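Local coordinates for pyrrolysyl-tRNA synthetase (Desulfitobacterium hafniense, PDB 3DSQ), which probably attaches pyrrolysine to its cognate tRNA at the expense of ATP, as a homodimeric class II aminoacyl-tRNA synthetase, at residues P71-L76 with F255-L260; S116-L121 with L127-A132; T173-T178 with R196-A201; R190-A195 with F207-E212; T220-V223 with L228-A231. All coordinates share one frame; numbering follows the deposited sequence.

Contact 1. Residues P71-L76 with F255-L260; sequences PALLEL and FGLERL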
# COMPACT_ATOMS: atom_id res chain seq x y z
N PRO B 71 2.76 -1.94 -12.88
CA PRO B 71 1.63 -2.84 -13.09
C PRO B 71 0.29 -2.14 -12.96
O PRO B 71 0.19 -1.05 -12.39
CB PRO B 71 1.85 -3.91 -12.03
CG PRO B 71 2.46 -3.14 -10.91
CD PRO B 71 3.46 -2.27 -11.62
N ALA B 72 -0.74 -2.79 -13.50
CA ALA B 72 -2.11 -2.29 -13.51
C ALA B 72 -2.65 -1.78 -12.18
O ALA B 72 -3.30 -0.73 -12.13
CB ALA B 72 -3.05 -3.38 -14.04
N LEU B 73 -2.39 -2.52 -11.10
CA LEU B 73 -2.88 -2.12 -9.80
C LEU B 73 -2.36 -0.73 -9.45
O LEU B 73 -3.11 0.11 -8.99
CB LEU B 73 -2.47 -3.13 -8.71
CG LEU B 73 -2.91 -2.80 -7.28
CD1 LEU B 73 -4.44 -2.63 -7.24
CD2 LEU B 73 -2.47 -3.91 -6.32
N LEU B 74 -1.07 -0.50 -9.66
CA LEU B 74 -0.48 0.79 -9.33
C LEU B 74 -0.93 1.89 -10.29
O LEU B 74 -1.10 3.04 -9.88
CB LEU B 74 1.05 0.69 -9.32
CG LEU B 74 1.63 -0.17 -8.18
CD1 LEU B 74 3.14 -0.21 -8.29
CD2 LEU B 74 1.20 0.41 -6.83
N GLU B 75 -1.11 1.54 -11.56
CA GLU B 75 -1.54 2.51 -12.56
C GLU B 75 -2.98 2.90 -12.24
O GLU B 75 -3.36 4.07 -12.32
CB GLU B 75 -1.46 1.88 -13.95
CG GLU B 75 -1.83 2.81 -15.09
CD GLU B 75 -1.91 2.08 -16.42
OE1 GLU B 75 -2.76 1.17 -16.55
OE2 GLU B 75 -1.12 2.40 -17.34
N LEU B 76 -3.76 1.90 -11.85
CA LEU B 76 -5.16 2.11 -11.49
C LEU B 76 -5.22 3.00 -10.25
O LEU B 76 -6.02 3.94 -10.18
CB LEU B 76 -5.82 0.76 -11.19
CG LEU B 76 -7.33 0.55 -11.39
CD1 LEU B 76 -7.85 -0.30 -10.26
CD2 LEU B 76 -8.07 1.86 -11.46
N PHE B 255 -14.67 -0.05 -3.19
CA PHE B 255 -14.32 -0.91 -4.32
C PHE B 255 -13.14 -1.84 -4.02
O PHE B 255 -12.23 -1.49 -3.27
CB PHE B 255 -13.92 -0.09 -5.55
CG PHE B 255 -14.95 0.91 -6.02
CD1 PHE B 255 -15.29 2.01 -5.23
CD2 PHE B 255 -15.50 0.80 -7.29
CE1 PHE B 255 -16.17 2.99 -5.71
CE2 PHE B 255 -16.39 1.78 -7.78
CZ PHE B 255 -16.72 2.87 -6.98
N GLY B 256 -13.16 -3.02 -4.64
CA GLY B 256 -12.05 -3.94 -4.53
C GLY B 256 -11.31 -3.72 -5.84
O GLY B 256 -11.85 -4.04 -6.89
N LEU B 257 -10.11 -3.15 -5.81
CA LEU B 257 -9.39 -2.86 -7.05
C LEU B 257 -8.93 -4.06 -7.87
O LEU B 257 -8.99 -4.03 -9.11
CB LEU B 257 -8.20 -1.92 -6.78
CG LEU B 257 -8.57 -0.57 -6.16
CD1 LEU B 257 -7.38 0.36 -6.22
CD2 LEU B 257 -9.77 0.05 -6.89
N GLU B 258 -8.46 -5.12 -7.21
CA GLU B 258 -8.02 -6.30 -7.94
C GLU B 258 -9.23 -6.88 -8.65
O GLU B 258 -9.15 -7.31 -9.80
CB GLU B 258 -7.40 -7.37 -7.02
CG GLU B 258 -6.07 -6.99 -6.36
CD GLU B 258 -6.25 -6.14 -5.12
OE1 GLU B 258 -7.42 -5.92 -4.73
OE2 GLU B 258 -5.24 -5.69 -4.54
N ARG B 259 -10.37 -6.89 -7.96
CA ARG B 259 -11.58 -7.42 -8.56
C ARG B 259 -12.02 -6.54 -9.73
O ARG B 259 -12.49 -7.05 -10.75
CB ARG B 259 -12.69 -7.52 -7.51
CG ARG B 259 -13.97 -8.08 -8.07
CD ARG B 259 -15.00 -8.37 -6.99
NE ARG B 259 -16.25 -8.83 -7.58
CZ ARG B 259 -17.31 -9.26 -6.89
NH1 ARG B 259 -17.26 -9.29 -5.56
NH2 ARG B 259 -18.40 -9.66 -7.52
N LEU B 260 -11.88 -5.23 -9.58
CA LEU B 260 -12.24 -4.31 -10.65
C LEU B 260 -11.37 -4.64 -11.85
O LEU B 260 -11.86 -4.81 -12.96
CB LEU B 260 -11.98 -2.85 -10.25
CG LEU B 260 -13.05 -2.00 -9.55
CD1 LEU B 260 -12.62 -0.54 -9.66
CD2 LEU B 260 -14.41 -2.17 -10.20

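Contact 2. Residues S116-L121 with L127-A132; sequences SQVFWL and LRPMLA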
# COMPACT_ATOMS: atom_id res chain seq x y z
N SER B 116 -13.83 -13.61 13.49
CA SER B 116 -13.24 -14.86 13.04
C SER B 116 -12.69 -14.72 11.63
O SER B 116 -12.03 -15.62 11.12
CB SER B 116 -14.29 -15.98 13.09
OG SER B 116 -15.42 -15.66 12.30
N GLN B 117 -12.95 -13.58 10.99
CA GLN B 117 -12.47 -13.38 9.64
C GLN B 117 -11.28 -12.44 9.52
O GLN B 117 -10.83 -12.15 8.41
CB GLN B 117 -13.61 -12.88 8.74
CG GLN B 117 -14.54 -13.99 8.30
CD GLN B 117 -15.55 -13.54 7.27
OE1 GLN B 117 -15.20 -12.85 6.30
NE2 GLN B 117 -16.81 -13.92 7.46
N VAL B 118 -10.76 -11.98 10.65
CA VAL B 118 -9.62 -11.09 10.62
C VAL B 118 -8.35 -11.74 11.13
O VAL B 118 -8.38 -12.67 11.94
CB VAL B 118 -9.86 -9.81 11.47
CG1 VAL B 118 -11.20 -9.18 11.10
CG2 VAL B 118 -9.79 -10.14 12.94
N PHE B 119 -7.22 -11.23 10.65
CA PHE B 119 -5.93 -11.73 11.10
C PHE B 119 -5.56 -10.97 12.37
O PHE B 119 -5.26 -9.77 12.31
CB PHE B 119 -4.85 -11.49 10.05
CG PHE B 119 -5.00 -12.33 8.81
CD1 PHE B 119 -5.53 -11.80 7.65
CD2 PHE B 119 -4.57 -13.66 8.81
CE1 PHE B 119 -5.63 -12.56 6.48
CE2 PHE B 119 -4.66 -14.44 7.65
CZ PHE B 119 -5.20 -13.89 6.49
N TRP B 120 -5.60 -11.66 13.50
CA TRP B 120 -5.24 -11.04 14.78
C TRP B 120 -3.73 -11.12 14.99
O TRP B 120 -3.08 -12.06 14.52
CB TRP B 120 -5.95 -11.73 15.95
CG TRP B 120 -7.43 -11.53 15.95
CD1 TRP B 120 -8.38 -12.38 15.47
CD2 TRP B 120 -8.12 -10.37 16.42
NE1 TRP B 120 -9.63 -11.81 15.60
CE2 TRP B 120 -9.50 -10.58 16.18
CE3 TRP B 120 -7.71 -9.16 17.01
CZ2 TRP B 120 -10.47 -9.63 16.52
CZ3 TRP B 120 -8.68 -8.23 17.35
CH2 TRP B 120 -10.04 -8.47 17.10
N LEU B 121 -3.19 -10.13 15.68
CA LEU B 121 -1.77 -10.09 15.99
C LEU B 121 -1.59 -10.45 17.46
O LEU B 121 -0.55 -10.97 17.86
CB LEU B 121 -1.21 -8.69 15.73
CG LEU B 121 -1.39 -8.14 14.30
CD1 LEU B 121 -0.44 -6.96 14.10
CD2 LEU B 121 -1.11 -9.21 13.27
N LEU B 127 -5.23 -6.91 11.79
CA LEU B 127 -5.08 -6.22 10.52
C LEU B 127 -6.47 -5.78 10.08
O LEU B 127 -7.42 -6.57 10.10
CB LEU B 127 -4.46 -7.14 9.47
CG LEU B 127 -2.99 -7.51 9.72
CD1 LEU B 127 -2.48 -8.45 8.64
CD2 LEU B 127 -2.17 -6.23 9.75
N ARG B 128 -6.59 -4.53 9.68
CA ARG B 128 -7.88 -4.00 9.24
C ARG B 128 -8.50 -4.84 8.12
O ARG B 128 -7.83 -5.19 7.15
CB ARG B 128 -7.74 -2.55 8.75
CG ARG B 128 -6.95 -2.37 7.46
CD ARG B 128 -6.75 -0.90 7.13
NE ARG B 128 -6.03 -0.70 5.87
CZ ARG B 128 -5.48 0.45 5.50
NH1 ARG B 128 -5.55 1.52 6.29
NH2 ARG B 128 -4.87 0.54 4.32
N PRO B 129 -9.78 -5.21 8.27
CA PRO B 129 -10.47 -6.00 7.25
C PRO B 129 -11.15 -5.04 6.28
O PRO B 129 -11.57 -5.43 5.20
CB PRO B 129 -11.50 -6.79 8.06
CG PRO B 129 -11.89 -5.81 9.09
CD PRO B 129 -10.55 -5.20 9.53
N MET B 130 -11.27 -3.78 6.69
CA MET B 130 -11.89 -2.76 5.85
C MET B 130 -11.38 -1.39 6.28
O MET B 130 -10.73 -1.27 7.32
CB MET B 130 -13.42 -2.81 5.94
CG MET B 130 -14.02 -2.16 7.17
SD MET B 130 -14.03 -3.20 8.65
CE MET B 130 -15.69 -3.83 8.58
N LEU B 131 -11.68 -0.37 5.50
CA LEU B 131 -11.21 0.99 5.79
C LEU B 131 -12.17 1.81 6.63
O LEU B 131 -11.78 2.82 7.21
CB LEU B 131 -10.95 1.73 4.47
CG LEU B 131 -9.89 1.15 3.54
CD1 LEU B 131 -9.88 1.95 2.24
CD2 LEU B 131 -8.52 1.19 4.22
N ALA B 132 -13.43 1.39 6.70
CA ALA B 132 -14.46 2.12 7.44
C ALA B 132 -14.11 2.66 8.82
O ALA B 132 -14.13 3.87 9.04
CB ALA B 132 -15.73 1.28 7.51
O HOH W 1 -7.62 -9.04 9.00

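Contact 3. Residues T173-T178 with R196-A201; sequences TMLNLT and RWVLEA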
# COMPACT_ATOMS: atom_id res chain seq x y z
N THR B 173 -6.74 -4.66 -2.06
CA THR B 173 -6.71 -3.21 -2.06
C THR B 173 -8.12 -2.66 -2.16
O THR B 173 -8.87 -3.02 -3.07
CB THR B 173 -5.88 -2.67 -3.25
OG1 THR B 173 -4.67 -3.43 -3.37
CG2 THR B 173 -5.53 -1.19 -3.04
N MET B 174 -8.47 -1.80 -1.22
CA MET B 174 -9.78 -1.18 -1.18
C MET B 174 -9.67 0.31 -1.42
O MET B 174 -8.71 0.95 -0.98
CB MET B 174 -10.45 -1.37 0.19
CG MET B 174 -10.95 -2.77 0.47
SD MET B 174 -12.25 -3.29 -0.68
CE MET B 174 -11.32 -4.35 -1.67
N LEU B 175 -10.66 0.82 -2.15
CA LEU B 175 -10.79 2.24 -2.41
C LEU B 175 -12.10 2.51 -1.69
O LEU B 175 -13.08 1.81 -1.91
CB LEU B 175 -10.98 2.54 -3.91
CG LEU B 175 -11.75 3.84 -4.21
CD1 LEU B 175 -11.02 5.04 -3.61
CD2 LEU B 175 -11.92 4.02 -5.71
N ASN B 176 -12.11 3.48 -0.80
CA ASN B 176 -13.35 3.78 -0.10
C ASN B 176 -13.47 5.28 -0.10
O ASN B 176 -12.70 5.95 0.57
CB ASN B 176 -13.30 3.26 1.34
CG ASN B 176 -14.66 3.29 2.01
OD1 ASN B 176 -15.44 4.22 1.83
ND2 ASN B 176 -14.94 2.26 2.80
N LEU B 177 -14.43 5.81 -0.86
CA LEU B 177 -14.61 7.25 -0.88
C LEU B 177 -15.89 7.61 -0.15
O LEU B 177 -16.86 6.86 -0.17
CB LEU B 177 -14.62 7.80 -2.32
CG LEU B 177 -15.45 7.24 -3.47
CD1 LEU B 177 -16.85 6.89 -3.02
CD2 LEU B 177 -15.48 8.31 -4.56
N THR B 178 -15.87 8.76 0.49
CA THR B 178 -17.01 9.17 1.29
C THR B 178 -17.22 10.66 1.30
O THR B 178 -16.33 11.43 0.97
CB THR B 178 -16.80 8.77 2.76
OG1 THR B 178 -15.74 9.58 3.30
CG2 THR B 178 -16.40 7.30 2.87
N ARG B 196 -19.79 6.72 -10.82
CA ARG B 196 -19.44 7.18 -12.16
C ARG B 196 -18.03 7.74 -12.23
O ARG B 196 -17.27 7.38 -13.14
CB ARG B 196 -20.46 8.22 -12.64
CG ARG B 196 -21.84 7.63 -12.87
CD ARG B 196 -22.89 8.71 -13.10
NE ARG B 196 -24.20 8.14 -13.40
CZ ARG B 196 -25.34 8.83 -13.33
NH1 ARG B 196 -25.33 10.10 -12.98
NH2 ARG B 196 -26.49 8.23 -13.61
N TRP B 197 -17.66 8.60 -11.29
CA TRP B 197 -16.32 9.18 -11.28
C TRP B 197 -15.27 8.07 -11.25
O TRP B 197 -14.30 8.10 -12.01
CB TRP B 197 -16.09 10.07 -10.05
CG TRP B 197 -16.82 11.38 -10.06
CD1 TRP B 197 -16.97 12.23 -11.12
CD2 TRP B 197 -17.45 12.02 -8.94
NE1 TRP B 197 -17.65 13.36 -10.73
CE2 TRP B 197 -17.96 13.25 -9.40
CE3 TRP B 197 -17.62 11.66 -7.59
CZ2 TRP B 197 -18.64 14.14 -8.56
CZ3 TRP B 197 -18.30 12.55 -6.76
CH2 TRP B 197 -18.80 13.77 -7.25
N VAL B 198 -15.48 7.11 -10.36
CA VAL B 198 -14.57 6.00 -10.19
C VAL B 198 -14.53 5.05 -11.39
O VAL B 198 -13.46 4.77 -11.94
CB VAL B 198 -14.93 5.19 -8.92
CG1 VAL B 198 -14.06 3.94 -8.83
CG2 VAL B 198 -14.72 6.06 -7.69
N LEU B 199 -15.70 4.56 -11.79
CA LEU B 199 -15.77 3.64 -12.90
C LEU B 199 -15.26 4.27 -14.20
O LEU B 199 -14.71 3.58 -15.05
CB LEU B 199 -17.20 3.13 -13.06
CG LEU B 199 -17.66 2.32 -11.85
CD1 LEU B 199 -19.13 1.99 -11.96
CD2 LEU B 199 -16.83 1.05 -11.74
N GLU B 200 -15.43 5.58 -14.34
CA GLU B 200 -14.95 6.25 -15.54
C GLU B 200 -13.43 6.30 -15.51
O GLU B 200 -12.77 6.03 -16.51
CB GLU B 200 -15.51 7.67 -15.64
CG GLU B 200 -15.02 8.41 -16.87
CD GLU B 200 -15.37 7.70 -18.18
OE1 GLU B 200 -14.77 8.04 -19.22
OE2 GLU B 200 -16.24 6.80 -18.16
N ALA B 201 -12.88 6.63 -14.35
CA ALA B 201 -11.44 6.69 -14.21
C ALA B 201 -10.85 5.28 -14.36
O ALA B 201 -9.71 5.13 -14.80
CB ALA B 201 -11.06 7.29 -12.87

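Contact 4. Residues R190-A195 with F207-E212; sequences RLEDMA and FELVTE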
# COMPACT_ATOMS: atom_id res chain seq x y z
N ARG B 190 -25.42 11.16 -4.93
CA ARG B 190 -24.00 11.26 -4.64
C ARG B 190 -23.35 9.91 -4.90
O ARG B 190 -22.32 9.82 -5.56
CB ARG B 190 -23.75 11.65 -3.19
CG ARG B 190 -23.71 13.13 -2.94
CD ARG B 190 -22.62 13.82 -3.75
NE ARG B 190 -22.36 15.15 -3.21
CZ ARG B 190 -23.29 16.09 -3.04
NH1 ARG B 190 -24.54 15.84 -3.39
NH2 ARG B 190 -22.98 17.26 -2.50
N LEU B 191 -23.96 8.85 -4.37
CA LEU B 191 -23.44 7.51 -4.57
C LEU B 191 -23.28 7.27 -6.07
O LEU B 191 -22.29 6.70 -6.51
CB LEU B 191 -24.38 6.47 -3.95
CG LEU B 191 -24.29 6.41 -2.42
CD1 LEU B 191 -25.21 5.34 -1.87
CD2 LEU B 191 -22.84 6.12 -2.01
N GLU B 192 -24.26 7.73 -6.86
CA GLU B 192 -24.19 7.58 -8.31
C GLU B 192 -22.99 8.35 -8.84
O GLU B 192 -22.19 7.80 -9.60
CB GLU B 192 -25.45 8.14 -8.99
CG GLU B 192 -26.63 7.19 -9.07
CD GLU B 192 -27.67 7.66 -10.09
OE1 GLU B 192 -28.18 8.79 -9.96
OE2 GLU B 192 -27.96 6.88 -11.03
N ASP B 193 -22.87 9.61 -8.45
CA ASP B 193 -21.75 10.44 -8.88
C ASP B 193 -20.42 9.75 -8.60
O ASP B 193 -19.58 9.62 -9.49
CB ASP B 193 -21.76 11.79 -8.15
CG ASP B 193 -23.00 12.61 -8.44
OD1 ASP B 193 -23.50 12.58 -9.59
OD2 ASP B 193 -23.46 13.32 -7.51
N MET B 194 -20.24 9.32 -7.36
CA MET B 194 -19.02 8.64 -6.94
C MET B 194 -18.74 7.42 -7.81
O MET B 194 -17.64 7.25 -8.30
CB MET B 194 -19.13 8.20 -5.48
CG MET B 194 -19.46 9.33 -4.53
SD MET B 194 -19.51 8.77 -2.82
CE MET B 194 -18.25 9.79 -2.12
N ALA B 195 -19.75 6.58 -7.99
CA ALA B 195 -19.60 5.38 -8.81
C ALA B 195 -19.11 5.76 -10.21
O ALA B 195 -18.13 5.20 -10.73
CB ALA B 195 -20.92 4.65 -8.90
N PHE B 207 -22.02 -0.79 -16.62
CA PHE B 207 -22.35 -1.17 -15.25
C PHE B 207 -23.75 -0.71 -14.87
O PHE B 207 -24.32 0.18 -15.50
CB PHE B 207 -21.33 -0.57 -14.29
CG PHE B 207 -21.36 0.93 -14.25
CD1 PHE B 207 -22.18 1.61 -13.36
CD2 PHE B 207 -20.59 1.67 -15.14
CE1 PHE B 207 -22.23 3.00 -13.35
CE2 PHE B 207 -20.63 3.06 -15.14
CZ PHE B 207 -21.45 3.72 -14.24
N GLU B 208 -24.30 -1.33 -13.83
CA GLU B 208 -25.64 -0.98 -13.36
C GLU B 208 -25.62 -0.72 -11.85
O GLU B 208 -24.79 -1.25 -11.12
CB GLU B 208 -26.63 -2.11 -13.68
CG GLU B 208 -26.37 -3.41 -12.93
CD GLU B 208 -27.41 -4.47 -13.24
OE1 GLU B 208 -28.62 -4.18 -13.12
OE2 GLU B 208 -27.01 -5.61 -13.59
N LEU B 209 -26.56 0.11 -11.40
CA LEU B 209 -26.66 0.45 -9.99
C LEU B 209 -27.82 -0.31 -9.35
O LEU B 209 -28.96 -0.17 -9.77
CB LEU B 209 -26.86 1.96 -9.84
CG LEU B 209 -25.84 2.78 -10.63
CD1 LEU B 209 -26.21 4.25 -10.59
CD2 LEU B 209 -24.45 2.56 -10.06
N VAL B 210 -27.51 -1.12 -8.35
CA VAL B 210 -28.54 -1.91 -7.68
C VAL B 210 -28.79 -1.39 -6.27
O VAL B 210 -27.93 -1.48 -5.40
CB VAL B 210 -28.13 -3.39 -7.60
CG1 VAL B 210 -29.19 -4.19 -6.86
CG2 VAL B 210 -27.93 -3.94 -9.00
N THR B 211 -29.99 -0.86 -6.05
CA THR B 211 -30.35 -0.33 -4.73
C THR B 211 -31.25 -1.29 -3.95
O THR B 211 -32.20 -1.85 -4.49
CB THR B 211 -31.08 1.02 -4.86
OG1 THR B 211 -32.37 0.81 -5.45
CG2 THR B 211 -30.28 1.97 -5.74
N GLU B 212 -30.91 -1.47 -2.68
CA GLU B 212 -31.66 -2.35 -1.78
C GLU B 212 -31.79 -1.59 -0.47
O GLU B 212 -31.07 -0.62 -0.23
CB GLU B 212 -30.90 -3.65 -1.55
CG GLU B 212 -30.47 -4.38 -2.82
CD GLU B 212 -31.63 -5.07 -3.53
OE1 GLU B 212 -32.63 -4.39 -3.84
OE2 GLU B 212 -31.53 -6.29 -3.78

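Contact 5. Residues T220-V223 with L228-A231; sequences TVDV and LELA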
# COMPACT_ATOMS: atom_id res chain seq x y z
N THR B 220 -28.75 0.56 0.65
CA THR B 220 -27.47 0.23 0.05
C THR B 220 -27.54 0.30 -1.47
O THR B 220 -28.58 -0.01 -2.06
CB THR B 220 -27.01 -1.19 0.45
OG1 THR B 220 -27.94 -2.15 -0.07
CG2 THR B 220 -26.93 -1.32 1.97
N VAL B 221 -26.44 0.71 -2.09
CA VAL B 221 -26.35 0.80 -3.54
C VAL B 221 -25.18 -0.04 -4.03
O VAL B 221 -24.02 0.35 -3.88
CB VAL B 221 -26.15 2.26 -4.01
CG1 VAL B 221 -25.91 2.31 -5.51
CG2 VAL B 221 -27.37 3.09 -3.65
N ASP B 222 -25.48 -1.21 -4.61
CA ASP B 222 -24.45 -2.11 -5.11
C ASP B 222 -24.21 -1.93 -6.60
O ASP B 222 -25.09 -2.21 -7.42
CB ASP B 222 -24.86 -3.56 -4.83
CG ASP B 222 -24.90 -3.87 -3.34
OD1 ASP B 222 -25.37 -4.96 -2.97
OD2 ASP B 222 -24.45 -3.02 -2.54
N VAL B 223 -23.02 -1.45 -6.95
CA VAL B 223 -22.66 -1.24 -8.35
C VAL B 223 -22.24 -2.57 -8.96
O VAL B 223 -21.50 -3.34 -8.35
CB VAL B 223 -21.50 -0.23 -8.49
CG1 VAL B 223 -21.27 0.08 -9.96
CG2 VAL B 223 -21.83 1.04 -7.72
N LEU B 228 -21.98 -9.28 -11.86
CA LEU B 228 -20.69 -9.01 -11.24
C LEU B 228 -20.69 -7.76 -10.37
O LEU B 228 -20.93 -6.65 -10.86
CB LEU B 228 -19.62 -8.87 -12.32
CG LEU B 228 -19.42 -10.08 -13.24
CD1 LEU B 228 -18.42 -9.73 -14.34
CD2 LEU B 228 -18.93 -11.26 -12.43
N GLU B 229 -20.42 -7.93 -9.08
CA GLU B 229 -20.38 -6.80 -8.16
C GLU B 229 -19.05 -6.08 -8.28
O GLU B 229 -17.98 -6.70 -8.18
CB GLU B 229 -20.56 -7.25 -6.71
CG GLU B 229 -20.49 -6.08 -5.73
CD GLU B 229 -20.59 -6.52 -4.28
OE1 GLU B 229 -19.76 -7.35 -3.85
OE2 GLU B 229 -21.50 -6.04 -3.57
N LEU B 230 -19.11 -4.77 -8.49
CA LEU B 230 -17.90 -3.96 -8.62
C LEU B 230 -17.68 -3.08 -7.39
O LEU B 230 -16.57 -2.60 -7.16
CB LEU B 230 -17.99 -3.10 -9.88
CG LEU B 230 -17.57 -3.78 -11.19
CD1 LEU B 230 -18.19 -5.16 -11.31
CD2 LEU B 230 -17.99 -2.89 -12.36
N ALA B 231 -18.74 -2.86 -6.62
CA ALA B 231 -18.64 -2.00 -5.45
C ALA B 231 -19.92 -1.97 -4.62
O ALA B 231 -21.01 -2.23 -5.12
CB ALA B 231 -18.28 -0.58 -5.87

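Contact 1. Residues P71-L76 with F255-L260
L257 meets L73 and L76, two leucines one turn apart on the helix that starts at A72. Its CB sits between the ends of both, 3.9 Å from CD1 of L73 and 3.9 Å from CD1 of L76. From there CG runs beside the backbone N, anti to the carbonyl carbon (chi1 -59°), and the chain continues along L76: L257 CG lies 4.2 Å from L76 CD1. The fork then straddles that same methyl, with L257 CD1 at 4.1 Å and L257 CD2 at 3.9 Å from L76 CD1. One carbon of L76 thus serves the whole outer half of L257, the two chains meeting at a slant, whereas L73 crosses L257 at about a right angle and meets it chiefly at its base. The other methyl of L73, CD2, lies 3.7 Å from OE2 of E258. That carboxylate comes back over the leucine because the glutamate is bent at its second torsion (chi2 82°). OE2 is not left without a polar partner in this buried place: it is hydrogen-bonded to T173 OG1 on the neighbouring strand 171-180. On the far side of the helix beginning at A72, P71 and L74 pack on Q91 of the second subunit. Strand 250-256 passes straight into helix 257-265, with G256 as N-cap, and this strand-helix unit is motif 3 of the class II synthetases; it packs here against what is, by its position in the fold, probably the motif 1 helix.

Contact 2. Residues S116-L121 with L127-A132
F119 and L127 are joined directly through their backbones: L127 N donates to F119 O at 2.9 Å, almost straight at the hydrogen (166°) and close to head-on at the carbonyl. The return link is made through a water. This molecule accepts from F119 N at 2.8 Å and donates to L127 O at 2.7 Å, so both backbone polar groups of each residue are used across the gap. The result resembles an antiparallel pair in which one of the two bonds has been replaced by a water bridge. It lies at the end of strand 125-127, where the chain has turned back on the loop 116-121; that strand pairs with strand 97-99 in a small two-stranded antiparallel sheet of the class II core, placed at the dimer interface: L127 packs on L127 of the second subunit, and L121 on L121 of that subunit. The apolar contacts flank the polar ones. V118 lays CG1 against the proline ring, 3.9 Å from P129 CB and 4.0 Å from P129 CG. Its first torsion (chi1 -50°) turns CG1 that way while CG2 goes to a face of the W120 ring, near its rim. F119 touches with its base, CB standing 4.1 Å from L127 CD1; the phenyl ring leads off to Y159 and K161. L121 adds a looser touch, its CD2 4.4 Å from L127 CG. Further along the second segment the charged group is R128, salt-bridged to E154, and L131 CD2 rests over the centre of its guanidinium, 3.4 Å above the plane.

Contact 3. Residues T173-T178 with R196-A201
V198 is the helix residue that meets the strand, and it does so with both of its methyls. CG1 and the CD2 methyl of L175 come tip to tip at 3.8 Å, and V198 CG2 lies 4.0 Å from the same L175 CD2. CG2 also touches L177, whose CD2 is 3.9 Å away, but the geometry differs: L177 and V198 slide past each other in opposite directions. L177 carries its CG between the backbone N and the carbonyl carbon (chi1 50°), the least roomy of the staggered places, and this, with the second torsion, leads its CD2 alongside V198. In the next shell the strand is fixed by its sheet neighbours. L175 is backbone-bonded to F255 and L177 to L253, on strand 250-256, and the F255 side chain packs against both L175 and V198. L80 and L84 of helix 72-85 press on L175 and L177 respectively. Strand 171-180 runs antiparallel to strand 150-159, and the two are the motif 2 strands of the class II fold. Their sheet carries helix 187-201 on the face of L175 and L177, while M174 and N176, on the opposite face, touch L131. With only carbon meeting carbon between strand and helix, the hold is dispersive and hydrophobic, and its specificity comes from how the branches fit, since direction-giving polar bonds are lacking here.

Contact 4. Residues R190-A195 with F207-E212
Helix 187-201 reaches the edge of the large mixed sheet of the class II core here, where L209 of the outermost strand, 208-213, meets E192 and A195. The two helix residues, three apart, present themselves to the two methyls of the one leucine. E192 and L209 cross at about a right angle. The glutamate chain, extended beyond CG, passes the CD1 methyl broadside: L209 CD1 is 3.3 Å from E192 CG and 3.2 Å from E192 OE2, closer than normal van der Waals spacing, so the exact fit there is doubtful. The same OE2 has a long, weak ion pair with R196, one turn further along the helix. The first torsion of L209 (chi1 -51°) swings the whole fork toward the helix, and the second parts the methyls so that CD2 comes 4.3 Å from A195 CB, a looser apolar touch on the more buried side. Strand 208-213 is meanwhile held on the sheet by backbone bonds of V210 to D222 and of E212 to T220, and L209 also packs on V223 of that next strand. Within its own segment L209 has an aromatic neighbour: CD2 lies in the plane of the F207 ring, at its edge, 4.0 Å from F207 CE1.

Contact 5. Residues T220-V223 with L228-A231
V223 and A231 stand side by side on one face of the sheet, with V223 CB 4.2 Å from A231 CB. D222 and E229, for their part, bring their carboxylates near each other without touching. Those two acids meet at a slant, with the carboxylate planes turned 77° against each other and D222 OD1 4.1 Å from E229 OE2. E229 gets there by a stretched chain, its CG anti to the backbone N (chi1 179°), and its other oxygen, OE1, has a long, weak ion pair with R259. V223 turns toward helix 187-201, where A195 and L199 pack on it. Between these side chains the backbones form a classic beta bulge in the hairpin of strands 219-225 and 228-236, with L230 and A231 both facing V223. V223 O takes two donors from the same face of its carbonyl plane, L230 N at 2.8 Å and A231 N at a longer 3.3 Å. In return V223 N gives a bond of 2.8 Å to A231 O, bent at the hydrogen (137°). A CA-H...O contact from D222 CA to A231 O, 3.4 Å, adds to it. The two acids would probably repel each other mildly, so the strands are joined mainly by the backbone bonds, one carbonyl gripped twice, with the V223-A231 packing beside them.

From the N terminus, contact 1 opens first at helix 72-85 and closes last, at the start of helix 257-265, so the other four contacts all lie within its span. Contact 2 is the earliest to close, a short local reversal beside the dimer interface. Contacts 3 and 4 follow and cross: strand 171-180, then two successive parts of helix 187-201, then edge strand 208-213. They lay that helix over the sheet from its middle to its edge. Contact 5 closes the next hairpin, 219-225 with 228-236, whose first strand pairs with that edge strand. The chain then returns through strand 250-256, between the strands of contacts 3 and 5, to complete contact 1.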